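Local coordinates for putative protein (Aquifex aeolicus, PDB 1T6T) that is of unknown function but carries a Toprim domain related to that of RNase M5-like proteins, and so may act on nucleic acid, at residues L15-E27 and L58-D70. Sequence-based numbering, arbitrary orientation.
Sequences LKKASREAVILVE and LEGKWEKVILLFD
Val-23 CG2 sits over one face of the Trp-62 indole, 3.3 Å from the centroid of the five-membered ring and only 13° off its normal, which meets the criteria for a CH-pi contact. The six-membered end of the same indole meets backbone at its edge: CZ3 lies 3.7 Å from Arg-20 O, in the ring plane, and Glu-21 O lies in plane at the edge too, nearest to CE3. A Val-23 chi1 of -179° leaves CG2 anti to the carbonyl carbon and beside the backbone N, where it meets the indole, and this methyl also touches Leu-58 CD2. Were Trp-62 replaced by an alanine, Val-23 CG2 would probably lose its aromatic cover and a gap would open beside the Arg-20 and Glu-21 carbonyls. The Phe-69 ring carries Leu-25 O over the centre of one face, 4.1 Å above its plane. That oxygen is also the acceptor for Leu-68 N.

Strands 23-26 and 64-67 are the central pair of a parallel sheet of order 2-1-3-4, as expected of a Toprim fold; their parallel register is set by Ile-66 N to Val-23 O (2.7 Å, 168° at the hydrogen) and Leu-25 N to Ile-66 O (2.8 Å). On the sheet face bearing Val-23 and Val-65, Leu-25 CG presses on Val-65 CG1 at 3.2 Å, tighter than usual for carbons, the two side chains crossing near a right angle. Helix 73-88 packs against Leu-25 and Leu-67 there. On the other face, Ile-66 CD1 reaches Ala-18 CB of helix 8-18 (3.8 Å), while Leu-15 CD2 and Leu-68 CD1 meet tip to tip.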
ATOM      1  N   LEU B  15       8.626 -10.473 -19.575  1.00 15.65           N
ATOM      2  CA  LEU B  15       7.968 -10.639 -18.289  1.00 14.27           C
ATOM      3  C   LEU B  15       6.914 -11.736 -18.378  1.00 14.33           C
ATOM      4  O   LEU B  15       6.817 -12.577 -17.488  1.00 13.98           O
ATOM      5  CB  LEU B  15       7.317  -9.326 -17.846  1.00 13.73           C
ATOM      6  CG  LEU B  15       6.598  -9.355 -16.489  1.00 12.15           C
ATOM      7  CD1 LEU B  15       7.565  -9.802 -15.387  1.00 12.18           C
ATOM      8  CD2 LEU B  15       6.033  -7.967 -16.188  1.00 13.15           C
ATOM      9  N   LYS B  16       6.131 -11.739 -19.458  1.00 15.12           N
ATOM     10  CA  LYS B  16       5.098 -12.756 -19.616  1.00 14.70           C
ATOM     11  C   LYS B  16       5.718 -14.146 -19.633  1.00 15.98           C
ATOM     12  O   LYS B  16       5.214 -15.066 -18.990  1.00 14.25           O
ATOM     13  CB  LYS B  16       4.291 -12.540 -20.905  1.00 17.43           C
ATOM     14  CG  LYS B  16       3.106 -13.497 -21.014  1.00 18.17           C
ATOM     15  CD  LYS B  16       2.200 -13.199 -22.200  1.00 23.83           C
ATOM     16  CE  LYS B  16       2.823 -13.637 -23.506  1.00 27.69           C
ATOM     17  NZ  LYS B  16       1.854 -13.500 -24.631  1.00 31.78           N
ATOM     18  N   LYS B  17       6.818 -14.296 -20.365  1.00 16.77           N
ATOM     19  CA  LYS B  17       7.498 -15.582 -20.444  1.00 16.92           C
ATOM     20  C   LYS B  17       7.967 -15.995 -19.054  1.00 14.85           C
ATOM     21  O   LYS B  17       7.782 -17.137 -18.637  1.00 13.76           O
ATOM     22  CB  LYS B  17       8.709 -15.495 -21.379  1.00 21.21           C
ATOM     23  CG  LYS B  17       8.370 -15.101 -22.802  1.00 29.18           C
ATOM     24  CD  LYS B  17       9.601 -15.126 -23.702  1.00 33.43           C
ATOM     25  CE  LYS B  17       9.271 -14.612 -25.098  1.00 35.95           C
ATOM     26  NZ  LYS B  17       8.139 -15.360 -25.713  1.00 37.52           N
ATOM     27  N   ALA B  18       8.571 -15.053 -18.339  1.00 15.06           N
ATOM     28  CA  ALA B  18       9.085 -15.311 -17.000  1.00 13.27           C
ATOM     29  C   ALA B  18       7.983 -15.652 -16.004  1.00 12.84           C
ATOM     30  O   ALA B  18       8.218 -16.390 -15.046  1.00 13.56           O
ATOM     31  CB  ALA B  18       9.873 -14.102 -16.506  1.00 13.31           C
ATOM     32  N   SER B  19       6.784 -15.122 -16.236  1.00 12.22           N
ATOM     33  CA  SER B  19       5.656 -15.356 -15.341  1.00 13.22           C
ATOM     34  C   SER B  19       5.153 -16.793 -15.333  1.00 13.51           C
ATOM     35  O   SER B  19       4.294 -17.139 -14.532  1.00 14.57           O
ATOM     36  CB  SER B  19       4.496 -14.400 -15.659  1.00 11.45           C
ATOM     37  OG  SER B  19       3.808 -14.774 -16.840  1.00 13.77           O
ATOM     38  N   ARG B  20       5.662 -17.631 -16.231  1.00 14.47           N
ATOM     39  CA  ARG B  20       5.253 -19.032 -16.231  1.00 15.39           C
ATOM     40  C   ARG B  20       6.159 -19.812 -15.285  1.00 16.27           C
ATOM     41  O   ARG B  20       5.853 -20.948 -14.915  1.00 17.93           O
ATOM     42  CB  ARG B  20       5.355 -19.651 -17.629  1.00 17.46           C
ATOM     43  CG  ARG B  20       4.200 -19.336 -18.568  1.00 17.06           C
ATOM     44  CD  ARG B  20       4.409 -18.027 -19.291  1.00 22.05           C
ATOM     45  NE  ARG B  20       3.621 -17.956 -20.521  1.00 24.17           N
ATOM     46  CZ  ARG B  20       2.352 -17.571 -20.587  1.00 25.18           C
ATOM     47  NH1 ARG B  20       1.699 -17.209 -19.490  1.00 25.01           N
ATOM     48  NH2 ARG B  20       1.733 -17.541 -21.760  1.00 25.87           N
ATOM     49  N   GLU B  21       7.274 -19.195 -14.895  1.00 15.57           N
ATOM     50  CA  GLU B  21       8.246 -19.833 -14.007  1.00 18.29           C
ATOM     51  C   GLU B  21       8.355 -19.153 -12.642  1.00 16.61           C
ATOM     52  O   GLU B  21       8.930 -19.710 -11.707  1.00 19.40           O
ATOM     53  CB  GLU B  21       9.630 -19.828 -14.662  1.00 21.44           C
ATOM     54  CG  GLU B  21       9.665 -20.363 -16.083  1.00 30.87           C
ATOM     55  CD  GLU B  21       9.297 -21.829 -16.170  1.00 36.62           C
ATOM     56  OE1 GLU B  21       9.944 -22.649 -15.480  1.00 39.55           O
ATOM     57  OE2 GLU B  21       8.364 -22.163 -16.934  1.00 40.83           O
ATOM     58  N   ALA B  22       7.821 -17.943 -12.532  1.00 14.88           N
ATOM     59  CA  ALA B  22       7.884 -17.199 -11.280  1.00 14.35           C
ATOM     60  C   ALA B  22       6.645 -16.333 -11.094  1.00 13.40           C
ATOM     61  O   ALA B  22       6.035 -15.898 -12.067  1.00 14.60           O
ATOM     62  CB  ALA B  22       9.133 -16.327 -11.258  1.00 14.74           C
ATOM     63  N   VAL B  23       6.284 -16.085  -9.839  1.00 12.59           N
ATOM     64  CA  VAL B  23       5.125 -15.262  -9.526  1.00 13.24           C
ATOM     65  C   VAL B  23       5.546 -13.802  -9.440  1.00 12.41           C
ATOM     66  O   VAL B  23       6.625 -13.479  -8.943  1.00 13.74           O
ATOM     67  CB  VAL B  23       4.488 -15.661  -8.174  1.00 15.37           C
ATOM     68  CG1 VAL B  23       3.264 -14.796  -7.901  1.00 14.64           C
ATOM     69  CG2 VAL B  23       4.088 -17.118  -8.198  1.00 17.03           C
ATOM     70  N   ILE B  24       4.689 -12.924  -9.938  1.00 10.32           N
ATOM     71  CA  ILE B  24       4.953 -11.494  -9.913  1.00 10.04           C
ATOM     72  C   ILE B  24       4.206 -10.884  -8.736  1.00 10.56           C
ATOM     73  O   ILE B  24       3.032 -11.192  -8.512  1.00 10.74           O
ATOM     74  CB  ILE B  24       4.451 -10.824 -11.214  1.00  9.41           C
ATOM     75  CG1 ILE B  24       5.259 -11.348 -12.404  1.00 11.03           C
ATOM     76  CG2 ILE B  24       4.534  -9.299 -11.085  1.00 12.78           C
ATOM     77  CD1 ILE B  24       4.668 -11.000 -13.759  1.00 12.99           C
ATOM     78  N   LEU B  25       4.887 -10.021  -7.989  1.00 10.83           N
ATOM     79  CA  LEU B  25       4.268  -9.351  -6.850  1.00 11.40           C
ATOM     80  C   LEU B  25       4.155  -7.858  -7.127  1.00 10.41           C
ATOM     81  O   LEU B  25       5.135  -7.210  -7.506  1.00 11.42           O
ATOM     82  CB  LEU B  25       5.092  -9.556  -5.574  1.00 13.32           C
ATOM     83  CG  LEU B  25       5.348 -10.981  -5.081  1.00 18.15           C
ATOM     84  CD1 LEU B  25       5.984 -10.914  -3.692  1.00 21.46           C
ATOM     85  CD2 LEU B  25       4.047 -11.765  -5.020  1.00 21.48           C
ATOM     86  N   VAL B  26       2.952  -7.322  -6.955  1.00  9.82           N
ATOM     87  CA  VAL B  26       2.711  -5.899  -7.154  1.00  9.60           C
ATOM     88  C   VAL B  26       1.975  -5.392  -5.929  1.00 10.33           C
ATOM     89  O   VAL B  26       1.539  -6.172  -5.087  1.00 11.00           O
ATOM     90  CB  VAL B  26       1.863  -5.602  -8.432  1.00 10.21           C
ATOM     91  CG1 VAL B  26       2.607  -6.084  -9.675  1.00 10.27           C
ATOM     92  CG2 VAL B  26       0.489  -6.256  -8.328  1.00  9.60           C
ATOM     93  N   GLU B  27       1.831  -4.080  -5.837  1.00 12.16           N
ATOM     94  CA  GLU B  27       1.171  -3.486  -4.691  1.00 14.70           C
ATOM     95  C   GLU B  27      -0.346  -3.498  -4.776  1.00 14.63           C
ATOM     96  O   GLU B  27      -1.018  -3.947  -3.852  1.00 15.01           O
ATOM     97  CB  GLU B  27       1.646  -2.042  -4.526  1.00 18.64           C
ATOM     98  CG  GLU B  27       1.829  -1.602  -3.086  1.00 30.60           C
ATOM     99  CD  GLU B  27       0.584  -1.780  -2.252  1.00 34.47           C
ATOM    100  OE1 GLU B  27      -0.430  -1.102  -2.533  1.00 37.74           O
ATOM    101  OE2 GLU B  27       0.624  -2.604  -1.314  1.00 37.97           O
ATOM    102  N   LEU B  58       2.709 -18.913  -1.558  1.00 15.13           N
ATOM    103  CA  LEU B  58       3.761 -19.416  -2.434  1.00 16.46           C
ATOM    104  C   LEU B  58       4.472 -20.679  -1.963  1.00 15.64           C
ATOM    105  O   LEU B  58       5.017 -21.427  -2.778  1.00 17.03           O
ATOM    106  CB  LEU B  58       4.805 -18.322  -2.658  1.00 17.43           C
ATOM    107  CG  LEU B  58       4.297 -16.984  -3.202  1.00 19.11           C
ATOM    108  CD1 LEU B  58       5.442 -15.985  -3.234  1.00 23.73           C
ATOM    109  CD2 LEU B  58       3.703 -17.176  -4.588  1.00 22.82           C
ATOM    110  N   GLU B  59       4.470 -20.911  -0.656  1.00 15.73           N
ATOM    111  CA  GLU B  59       5.147 -22.065  -0.078  1.00 17.77           C
ATOM    112  C   GLU B  59       4.841 -23.376  -0.789  1.00 19.06           C
ATOM    113  O   GLU B  59       3.680 -23.761  -0.935  1.00 18.95           O
ATOM    114  CB  GLU B  59       4.785 -22.208   1.401  1.00 19.45           C
ATOM    115  CG  GLU B  59       5.695 -23.171   2.139  1.00 22.84           C
ATOM    116  CD  GLU B  59       5.241 -23.441   3.554  1.00 24.69           C
ATOM    117  OE1 GLU B  59       4.611 -22.551   4.166  1.00 24.26           O
ATOM    118  OE2 GLU B  59       5.531 -24.545   4.056  1.00 28.06           O
ATOM    119  N   GLY B  60       5.896 -24.056  -1.223  1.00 20.94           N
ATOM    120  CA  GLY B  60       5.740 -25.334  -1.896  1.00 24.25           C
ATOM    121  C   GLY B  60       5.147 -25.283  -3.291  1.00 24.87           C
ATOM    122  O   GLY B  60       4.916 -26.326  -3.906  1.00 26.45           O
ATOM    123  N   LYS B  61       4.898 -24.083  -3.800  1.00 23.79           N
ATOM    124  CA  LYS B  61       4.322 -23.940  -5.132  1.00 22.67           C
ATOM    125  C   LYS B  61       5.248 -23.201  -6.086  1.00 21.58           C
ATOM    126  O   LYS B  61       5.400 -23.587  -7.245  1.00 20.33           O
ATOM    127  CB  LYS B  61       2.979 -23.212  -5.054  1.00 23.31           C
ATOM    128  CG  LYS B  61       1.919 -23.965  -4.277  1.00 25.94           C
ATOM    129  CD  LYS B  61       0.592 -23.227  -4.307  1.00 29.15           C
ATOM    130  CE  LYS B  61      -0.489 -24.011  -3.589  1.00 31.54           C
ATOM    131  NZ  LYS B  61      -1.804 -23.318  -3.693  1.00 34.85           N
ATOM    132  N   TRP B  62       5.856 -22.126  -5.599  1.00 19.39           N
ATOM    133  CA  TRP B  62       6.770 -21.346  -6.412  1.00 18.42           C
ATOM    134  C   TRP B  62       8.067 -21.111  -5.655  1.00 20.63           C
ATOM    135  O   TRP B  62       8.055 -20.883  -4.446  1.00 22.27           O
ATOM    136  CB  TRP B  62       6.120 -20.013  -6.793  1.00 17.82           C
ATOM    137  CG  TRP B  62       4.838 -20.200  -7.546  1.00 17.12           C
ATOM    138  CD1 TRP B  62       3.589 -20.358  -7.019  1.00 17.26           C
ATOM    139  CD2 TRP B  62       4.692 -20.306  -8.966  1.00 14.64           C
ATOM    140  NE1 TRP B  62       2.671 -20.556  -8.025  1.00 16.89           N
ATOM    141  CE2 TRP B  62       3.322 -20.528  -9.231  1.00 16.92           C
ATOM    142  CE3 TRP B  62       5.587 -20.235 -10.042  1.00 15.41           C
ATOM    143  CZ2 TRP B  62       2.824 -20.682 -10.529  1.00 16.00           C
ATOM    144  CZ3 TRP B  62       5.090 -20.388 -11.335  1.00 16.33           C
ATOM    145  CH2 TRP B  62       3.720 -20.608 -11.564  1.00 15.56           C
ATOM    146  N   GLU B  63       9.188 -21.183  -6.363  1.00 18.91           N
ATOM    147  CA  GLU B  63      10.484 -20.974  -5.733  1.00 21.72           C
ATOM    148  C   GLU B  63      11.024 -19.584  -6.027  1.00 19.08           C
ATOM    149  O   GLU B  63      11.872 -19.076  -5.299  1.00 19.50           O
ATOM    150  CB  GLU B  63      11.488 -22.009  -6.242  1.00 25.79           C
ATOM    151  CG  GLU B  63      11.092 -23.448  -5.982  1.00 34.39           C
ATOM    152  CD  GLU B  63      12.006 -24.432  -6.692  1.00 40.57           C
ATOM    153  OE1 GLU B  63      11.847 -25.654  -6.482  1.00 44.00           O
ATOM    154  OE2 GLU B  63      12.881 -23.981  -7.464  1.00 43.51           O
ATOM    155  N   LYS B  64      10.526 -18.972  -7.094  1.00 18.36           N
ATOM    156  CA  LYS B  64      10.998 -17.660  -7.506  1.00 18.63           C
ATOM    157  C   LYS B  64       9.890 -16.615  -7.546  1.00 17.73           C
ATOM    158  O   LYS B  64       8.753 -16.905  -7.927  1.00 15.91           O
ATOM    159  CB  LYS B  64      11.652 -17.764  -8.883  1.00 21.67           C
ATOM    160  CG  LYS B  64      12.520 -16.577  -9.260  1.00 28.68           C
ATOM    161  CD  LYS B  64      13.043 -16.686 -10.693  1.00 32.96           C
ATOM    162  CE  LYS B  64      13.795 -17.988 -10.946  1.00 36.82           C
ATOM    163  NZ  LYS B  64      12.900 -19.186 -10.954  1.00 39.46           N
ATOM    164  N   VAL B  65      10.238 -15.398  -7.146  1.00 14.77           N
ATOM    165  CA  VAL B  65       9.293 -14.296  -7.131  1.00 15.69           C
ATOM    166  C   VAL B  65       9.870 -13.066  -7.823  1.00 15.65           C
ATOM    167  O   VAL B  65      10.995 -12.651  -7.547  1.00 16.16           O
ATOM    168  CB  VAL B  65       8.916 -13.897  -5.688  1.00 16.67           C
ATOM    169  CG1 VAL B  65       7.999 -12.691  -5.712  1.00 17.25           C
ATOM    170  CG2 VAL B  65       8.246 -15.061  -4.981  1.00 18.43           C
ATOM    171  N   ILE B  66       9.091 -12.490  -8.731  1.00 12.34           N
ATOM    172  CA  ILE B  66       9.504 -11.288  -9.435  1.00 11.63           C
ATOM    173  C   ILE B  66       8.877 -10.093  -8.713  1.00 12.06           C
ATOM    174  O   ILE B  66       7.654  -9.983  -8.637  1.00 11.00           O
ATOM    175  CB  ILE B  66       9.018 -11.315 -10.897  1.00 12.93           C
ATOM    176  CG1 ILE B  66       9.705 -12.461 -11.653  1.00 11.37           C
ATOM    177  CG2 ILE B  66       9.300  -9.974 -11.562  1.00 12.48           C
ATOM    178  CD1 ILE B  66       9.125 -12.724 -13.030  1.00 14.43           C
ATOM    179  N   LEU B  67       9.707  -9.211  -8.166  1.00 12.21           N
ATOM    180  CA  LEU B  67       9.195  -8.038  -7.461  1.00 12.74           C
ATOM    181  C   LEU B  67       8.948  -6.908  -8.449  1.00 13.66           C
ATOM    182  O   LEU B  67       9.851  -6.514  -9.189  1.00 14.90           O
ATOM    183  CB  LEU B  67      10.189  -7.575  -6.391  1.00 14.08           C
ATOM    184  CG  LEU B  67      10.520  -8.583  -5.292  1.00 15.63           C
ATOM    185  CD1 LEU B  67      11.436  -7.928  -4.273  1.00 17.47           C
ATOM    186  CD2 LEU B  67       9.235  -9.071  -4.625  1.00 16.49           C
ATOM    187  N   LEU B  68       7.720  -6.404  -8.478  1.00 13.32           N
ATOM    188  CA  LEU B  68       7.370  -5.317  -9.388  1.00 14.13           C
ATOM    189  C   LEU B  68       6.621  -4.192  -8.703  1.00 14.94           C
ATOM    190  O   LEU B  68       5.503  -3.867  -9.085  1.00 16.63           O
ATOM    191  CB  LEU B  68       6.515  -5.817 -10.551  1.00 16.31           C
ATOM    192  CG  LEU B  68       7.178  -6.174 -11.880  1.00 23.21           C
ATOM    193  CD1 LEU B  68       6.090  -6.263 -12.945  1.00 22.03           C
ATOM    194  CD2 LEU B  68       8.210  -5.116 -12.269  1.00 21.24           C
ATOM    195  N   PHE B  69       7.236  -3.598  -7.691  1.00 15.58           N
ATOM    196  CA  PHE B  69       6.609  -2.489  -6.990  1.00 16.32           C
ATOM    197  C   PHE B  69       7.001  -1.193  -7.685  1.00 16.73           C
ATOM    198  O   PHE B  69       8.014  -1.139  -8.386  1.00 15.61           O
ATOM    199  CB  PHE B  69       7.050  -2.495  -5.532  1.00 16.18           C
ATOM    200  CG  PHE B  69       6.607  -3.715  -4.796  1.00 16.34           C
ATOM    201  CD1 PHE B  69       5.264  -3.896  -4.478  1.00 15.73           C
ATOM    202  CD2 PHE B  69       7.514  -4.718  -4.475  1.00 15.76           C
ATOM    203  CE1 PHE B  69       4.831  -5.062  -3.857  1.00 18.05           C
ATOM    204  CE2 PHE B  69       7.090  -5.889  -3.852  1.00 17.52           C
ATOM    205  CZ  PHE B  69       5.748  -6.062  -3.543  1.00 16.92           C
ATOM    206  N   ASP B  70       6.190  -0.155  -7.509  1.00 16.01           N
ATOM    207  CA  ASP B  70       6.468   1.124  -8.144  1.00 17.10           C
ATOM    208  C   ASP B  70       7.845   1.650  -7.773  1.00 16.91           C
ATOM    209  O   ASP B  70       8.420   1.254  -6.763  1.00 17.19           O
ATOM    210  CB  ASP B  70       5.391   2.147  -7.780  1.00 18.72           C
ATOM    211  CG  ASP B  70       4.008   1.721  -8.247  1.00 20.84           C
ATOM    212  OD1 ASP B  70       3.922   0.903  -9.187  1.00 23.57           O
ATOM    213  OD2 ASP B  70       3.009   2.211  -7.684  1.00 28.81           O
TER
HETATM  214  O   HOH W   1       9.381 -20.668  -9.217  1.00 19.64           O
HETATM  215  O   HOH W   2       3.246  -2.401  -7.719  1.00 21.82           O